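PDB 3E0X: lipase-esterase related protein from Clostridium acetobutylicum, which is of unverified function but has an alpha/beta hydrolase fold and probably acts as a hydrolase of the lipase or esterase kind. Local coordinates for residues His23-Leu35 / Tyr157-Asp171. Sequence-based numbering, arbitrary orientation.
Sequences HGSGCNLKIFGEL and YFETLEKDPDIMIND. With OXE (ortho-xylene), chain C.
Gly-26 meets the 157-171 segment through both of its backbone polar atoms. Its N donates to OD2 of Asp-171 at 2.8 Å, and its O accepts from Glu-162 N at 2.9 Å. A water joins the same Gly-26 O to Glu-162 O. Gly-26 lies against helix 165-177, its CA 3.9 Å from CA of Met-168. A type II turn from Gly-24 to Cys-27 forms this bend, and a short 3-10 segment, 29-31, follows.

Asp-171 OD2 receives Gly-26 N on its anti lone pair, and His-52 also bonds to that oxygen. The selenium of Met-168, a selenomethionine, lies 3.6 Å from Ser-25 O. In one of its two conformers, Asn-28 reaches two acceptors through ND2. ND2 approaches Thr-160 O nearly in line with its C=O bond, though that oxygen is tilted from the amide plane of Asn-28. Glu-162 OE2 is 2.8 Å from ND2 and lies in the Asn-28 amide plane, but ND2 meets it from above the Glu-162 carboxylate plane; the two planes are 87° apart. In the same conformer Asn-28 OD1 accepts from Lys-30 N, an Asx turn.

In this alpha/beta hydrolase fold, the loop after strand 18-22 meets a helical region inserted between strands 109-115 and 191-196. Gly-24, Ser-25, Cys-27 and Leu-161 line the pocket that holds ortho-xylene. Leu-161 brings CD2 to 3.7 Å from ring atom C4, while its CD1 packs on Cys-27 CB. Ser-25 N is hydrogen-bonded to OG of Ser-92, whose GxSxG sequence is consistent with a nucleophile elbow.

Lys-30, in one of two conformers, bends at chi3 (-59°), which brings NZ to Thr-160 O as a second donor. Lys-30 O sits in plane at the edge of the Tyr-157 ring, 3.3 Å from CE1. Tyr-157 OH donates to Glu-34 OE2 at 2.6 Å, on the anti lone pair; Lys-37 forms a salt bridge with that oxygen.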
loop_
_atom_site.group_PDB
_atom_site.type_symbol
_atom_site.label_atom_id
_atom_site.label_comp_id
_atom_site.label_asym_id
_atom_site.label_seq_id
_atom_site.Cartn_x
_atom_site.Cartn_y
_atom_site.Cartn_z
ATOM N N HIS A 23 4.041 1.302 -1.062
ATOM C CA HIS A 23 3.708 2.021 0.166
ATOM C C HIS A 23 2.497 2.939 -0.037
ATOM O O HIS A 23 1.893 2.979 -1.114
ATOM C CB HIS A 23 4.927 2.830 0.616
ATOM C CG HIS A 23 5.227 3.968 -0.293
ATOM N ND1 HIS A 23 6.227 3.956 -1.250
ATOM C CD2 HIS A 23 4.617 5.168 -0.406
ATOM C CE1 HIS A 23 6.233 5.120 -1.885
ATOM N NE2 HIS A 23 5.245 5.857 -1.411
ATOM N N GLY A 24 2.189 3.705 1.001
ATOM C CA GLY A 24 0.964 4.499 1.016
ATOM C C GLY A 24 1.187 5.998 1.089
ATOM O O GLY A 24 2.260 6.523 0.738
ATOM N N SER A 25 0.135 6.685 1.522
ATOM C CA SER A 25 0.085 8.132 1.510
ATOM C C SER A 25 1.154 8.729 2.392
ATOM O O SER A 25 1.294 8.340 3.567
ATOM C CB SER A 25 -1.259 8.578 2.060
ATOM O OG SER A 25 -2.279 7.999 1.282
ATOM N N GLY A 26 1.932 9.649 1.827
ATOM C CA GLY A 26 2.840 10.450 2.651
ATOM C C GLY A 26 4.008 9.663 3.222
ATOM O O GLY A 26 4.723 10.154 4.117
ATOM N N CYS A 27 4.208 8.432 2.758
ATOM C CA CYS A 27 5.363 7.673 3.228
ATOM C C CYS A 27 6.197 7.173 2.065
ATOM O O CYS A 27 6.158 7.763 1.017
ATOM C CB CYS A 27 5.000 6.612 4.257
ATOM S SG CYS A 27 3.781 5.442 3.743
ATOM N N ASN A 28 7.009 6.159 2.305
ATOM C CA ASN A 28 7.938 5.650 1.311
ATOM C C ASN A 28 8.225 4.188 1.640
ATOM O O ASN A 28 7.597 3.621 2.528
ATOM C CB ASN A 28 9.211 6.492 1.342
ATOM C CG ASN A 28 9.689 6.734 2.748
ATOM O OD1 ASN A 28 10.020 5.791 3.475
ATOM N ND2 ASN A 28 9.712 8.003 3.154
ATOM N N LEU A 29 9.162 3.559 0.925
ATOM C CA LEU A 29 9.359 2.117 1.123
ATOM C C LEU A 29 9.836 1.771 2.540
ATOM O O LEU A 29 9.739 0.619 2.959
ATOM C CB LEU A 29 10.355 1.553 0.078
ATOM C CG LEU A 29 11.778 2.105 0.110
ATOM C CD1 LEU A 29 12.660 1.402 1.147
ATOM C CD2 LEU A 29 12.446 1.976 -1.270
ATOM N N LYS A 30 10.357 2.765 3.269
ATOM C CA LYS A 30 10.853 2.564 4.633
ATOM C C LYS A 30 9.774 2.048 5.591
ATOM O O LYS A 30 10.076 1.445 6.631
ATOM C CB LYS A 30 11.455 3.870 5.180
ATOM C CG LYS A 30 12.676 4.391 4.390
ATOM C CD LYS A 30 13.155 5.791 4.856
ATOM C CE LYS A 30 12.068 6.878 4.739
ATOM N NZ LYS A 30 12.374 8.225 5.363
ATOM N N ILE A 31 8.504 2.287 5.244
ATOM C CA ILE A 31 7.397 1.920 6.117
ATOM C C ILE A 31 7.265 0.403 6.261
ATOM O O ILE A 31 6.645 -0.086 7.217
ATOM C CB ILE A 31 6.053 2.552 5.619
ATOM C CG1 ILE A 31 5.019 2.629 6.767
ATOM C CG2 ILE A 31 5.485 1.798 4.369
ATOM C CD1 ILE A 31 5.401 3.552 7.911
ATOM N N PHE A 32 7.851 -0.328 5.299
ATOM C CA PHE A 32 7.826 -1.802 5.302
ATOM C C PHE A 32 8.977 -2.442 6.080
ATOM O O PHE A 32 9.157 -3.643 6.016
ATOM C CB PHE A 32 7.814 -2.298 3.851
ATOM C CG PHE A 32 6.516 -2.044 3.124
ATOM C CD1 PHE A 32 5.358 -2.709 3.513
ATOM C CD2 PHE A 32 6.467 -1.162 2.048
ATOM C CE1 PHE A 32 4.150 -2.506 2.817
ATOM C CE2 PHE A 32 5.280 -0.972 1.343
ATOM C CZ PHE A 32 4.110 -1.634 1.752
ATOM N N GLY A 33 9.725 -1.638 6.841
ATOM C CA GLY A 33 10.938 -2.105 7.486
ATOM C C GLY A 33 10.750 -3.265 8.442
ATOM O O GLY A 33 11.641 -4.101 8.591
ATOM N N GLU A 34 9.617 -3.300 9.138
ATOM C CA GLU A 34 9.348 -4.449 10.001
ATOM C C GLU A 34 8.803 -5.627 9.230
ATOM O O GLU A 34 9.212 -6.748 9.453
ATOM C CB GLU A 34 8.389 -4.088 11.132
ATOM C CG GLU A 34 8.978 -3.162 12.152
ATOM C CD GLU A 34 10.317 -3.655 12.744
ATOM O OE1 GLU A 34 10.334 -4.719 13.382
ATOM O OE2 GLU A 34 11.331 -2.944 12.575
ATOM N N LEU A 35 7.892 -5.365 8.286
ATOM C CA LEU A 35 7.224 -6.434 7.570
ATOM C C LEU A 35 8.232 -7.235 6.761
ATOM O O LEU A 35 8.160 -8.466 6.694
ATOM C CB LEU A 35 6.137 -5.849 6.674
ATOM C CG LEU A 35 5.254 -6.866 5.967
ATOM C CD1 LEU A 35 4.502 -7.696 6.985
ATOM C CD2 LEU A 35 4.307 -6.203 5.000
ATOM N N TYR A 157 8.820 4.306 13.094
ATOM C CA TYR A 157 8.315 4.322 11.729
ATOM C C TYR A 157 7.491 5.542 11.383
ATOM O O TYR A 157 7.451 5.960 10.210
ATOM C CB TYR A 157 7.606 3.012 11.373
ATOM C CG TYR A 157 8.623 1.911 11.206
ATOM C CD1 TYR A 157 9.290 1.728 9.994
ATOM C CD2 TYR A 157 8.961 1.082 12.280
ATOM C CE1 TYR A 157 10.257 0.719 9.848
ATOM C CE2 TYR A 157 9.926 0.078 12.148
ATOM C CZ TYR A 157 10.569 -0.101 10.919
ATOM O OH TYR A 157 11.511 -1.110 10.779
ATOM N N PHE A 158 6.867 6.150 12.388
ATOM C CA PHE A 158 6.209 7.419 12.139
ATOM C C PHE A 158 7.203 8.471 11.643
ATOM O O PHE A 158 6.863 9.315 10.803
ATOM C CB PHE A 158 5.424 7.896 13.362
ATOM C CG PHE A 158 4.365 8.923 13.041
ATOM C CD1 PHE A 158 3.239 8.566 12.305
ATOM C CD2 PHE A 158 4.478 10.224 13.484
ATOM C CE1 PHE A 158 2.238 9.510 11.990
ATOM C CE2 PHE A 158 3.502 11.173 13.184
ATOM C CZ PHE A 158 2.373 10.814 12.448
ATOM N N GLU A 159 8.441 8.406 12.134
ATOM C CA GLU A 159 9.479 9.365 11.721
ATOM C C GLU A 159 9.963 9.132 10.290
ATOM O O GLU A 159 10.620 9.995 9.715
ATOM C CB GLU A 159 10.654 9.382 12.722
ATOM C CG GLU A 159 12.066 9.739 12.175
ATOM C CD GLU A 159 12.359 11.239 12.037
ATOM O OE1 GLU A 159 11.797 12.057 12.808
ATOM O OE2 GLU A 159 13.187 11.601 11.159
ATOM N N THR A 160 9.632 7.970 9.705
ATOM C CA THR A 160 10.016 7.731 8.305
ATOM C C THR A 160 9.080 8.380 7.276
ATOM O O THR A 160 9.378 8.383 6.051
ATOM C CB THR A 160 10.123 6.217 7.944
ATOM O OG1 THR A 160 8.816 5.634 7.843
ATOM C CG2 THR A 160 10.967 5.458 8.952
ATOM N N LEU A 161 7.966 8.937 7.754
ATOM C CA LEU A 161 7.019 9.587 6.866
ATOM C C LEU A 161 7.712 10.777 6.206
ATOM O O LEU A 161 8.639 11.371 6.772
ATOM C CB LEU A 161 5.795 10.077 7.618
ATOM C CG LEU A 161 4.613 9.112 7.654
ATOM C CD1 LEU A 161 4.933 7.681 8.086
ATOM C CD2 LEU A 161 3.487 9.713 8.513
ATOM N N GLU A 162 7.270 11.121 5.003
ATOM C CA GLU A 162 7.827 12.251 4.278
ATOM C C GLU A 162 7.751 13.529 5.092
ATOM O O GLU A 162 6.741 13.791 5.751
ATOM C CB GLU A 162 7.058 12.431 2.965
ATOM C CG GLU A 162 7.244 11.271 1.985
ATOM C CD GLU A 162 8.651 11.201 1.413
ATOM O OE1 GLU A 162 9.237 12.263 1.087
ATOM O OE2 GLU A 162 9.188 10.092 1.321
ATOM N N LYS A 163 8.806 14.338 5.019
ATOM C CA LYS A 163 8.872 15.550 5.830
ATOM C C LYS A 163 8.137 16.748 5.229
ATOM O O LYS A 163 7.726 17.647 5.967
ATOM C CB LYS A 163 10.321 15.910 6.140
ATOM C CG LYS A 163 10.958 14.976 7.140
ATOM C CD LYS A 163 12.401 15.362 7.428
ATOM C CE LYS A 163 12.917 14.653 8.669
ATOM N NZ LYS A 163 13.049 13.197 8.450
ATOM N N ASP A 164 7.999 16.795 3.910
ATOM C CA ASP A 164 7.218 17.884 3.313
ATOM C C ASP A 164 5.728 17.562 3.423
ATOM O O ASP A 164 5.296 16.582 2.814
ATOM C CB ASP A 164 7.604 18.097 1.841
ATOM C CG ASP A 164 6.796 19.222 1.157
ATOM O OD1 ASP A 164 5.878 19.838 1.760
ATOM O OD2 ASP A 164 7.099 19.492 -0.012
ATOM N N PRO A 165 4.932 18.370 4.187
ATOM C CA PRO A 165 3.526 18.019 4.301
ATOM C C PRO A 165 2.742 18.085 2.996
ATOM O O PRO A 165 1.652 17.539 2.943
ATOM C CB PRO A 165 2.960 19.057 5.289
ATOM C CG PRO A 165 3.907 20.157 5.282
ATOM C CD PRO A 165 5.255 19.570 5.002
ATOM N N ASP A 166 3.302 18.703 1.950
ATOM C CA ASP A 166 2.581 18.761 0.669
ATOM C C ASP A 166 2.415 17.379 0.073
ATOM O O ASP A 166 1.479 17.153 -0.699
ATOM C CB ASP A 166 3.241 19.714 -0.336
ATOM C CG ASP A 166 2.930 21.175 -0.023
ATOM O OD1 ASP A 166 1.850 21.458 0.533
ATOM O OD2 ASP A 166 3.790 22.030 -0.322
ATOM N N ILE A 167 3.307 16.461 0.416
ATOM C CA ILE A 167 3.187 15.112 -0.128
ATOM C C ILE A 167 1.989 14.370 0.492
ATOM O O ILE A 167 1.156 13.794 -0.235
ATOM C CB ILE A 167 4.485 14.307 0.030
ATOM C CG1 ILE A 167 5.620 15.014 -0.733
ATOM C CG2 ILE A 167 4.294 12.836 -0.455
ATOM C CD1 ILE A 167 6.957 14.397 -0.505
HETATM N N MSE A 168 1.891 14.360 1.823
HETATM C CA MSE A 168 0.711 13.757 2.485
HETATM C C MSE A 168 -0.605 14.400 1.984
HETATM O O MSE A 168 -1.618 13.719 1.744
HETATM C CB MSE A 168 0.852 13.874 4.004
HETATM C CG MSE A 168 -0.316 13.261 4.747
HETATM SE SE MSE A 168 -0.385 11.303 4.570
HETATM C CE MSE A 168 0.905 10.907 5.991
ATOM N N ILE A 169 -0.604 15.719 1.843
ATOM C CA ILE A 169 -1.798 16.399 1.362
ATOM C C ILE A 169 -2.182 15.919 -0.061
ATOM O O ILE A 169 -3.335 15.554 -0.323
ATOM C CB ILE A 169 -1.613 17.945 1.445
ATOM C CG1 ILE A 169 -1.574 18.376 2.918
ATOM C CG2 ILE A 169 -2.725 18.682 0.695
ATOM C CD1 ILE A 169 -1.096 19.789 3.134
ATOM N N ASN A 170 -1.199 15.866 -0.959
ATOM C CA ASN A 170 -1.415 15.361 -2.314
ATOM C C ASN A 170 -2.017 13.971 -2.287
ATOM O O ASN A 170 -2.980 13.674 -2.999
ATOM C CB ASN A 170 -0.077 15.296 -3.020
ATOM C CG ASN A 170 -0.181 14.741 -4.445
ATOM O OD1 ASN A 170 -0.449 15.476 -5.388
ATOM N ND2 ASN A 170 0.026 13.430 -4.591
ATOM N N ASP A 171 -1.423 13.111 -1.473
ATOM C CA ASP A 171 -1.818 11.712 -1.459
ATOM C C ASP A 171 -3.204 11.513 -0.846
ATOM O O ASP A 171 -3.973 10.676 -1.332
ATOM C CB ASP A 171 -0.774 10.878 -0.728
ATOM C CG ASP A 171 0.535 10.753 -1.500
ATOM O OD1 ASP A 171 0.575 11.104 -2.705
ATOM O OD2 ASP A 171 1.525 10.266 -0.895
HETATM C C1 OXE C . -1.242 6.865 6.063
HETATM C C2 OXE C . 0.137 6.351 5.905
HETATM C C3 OXE C . 1.099 6.623 6.875
HETATM C C4 OXE C . 0.726 7.371 7.997
HETATM C C5 OXE C . -0.572 7.870 8.153
HETATM C C6 OXE C . -1.570 7.612 7.197
HETATM C "C1'" OXE C . -2.271 6.534 5.012
HETATM C "C2'" OXE C . 0.490 5.555 4.686
HETATM O O HOH W 1 4.268 12.631 5.609
HETATM O O HOH W 2 7.889 5.829 5.247
#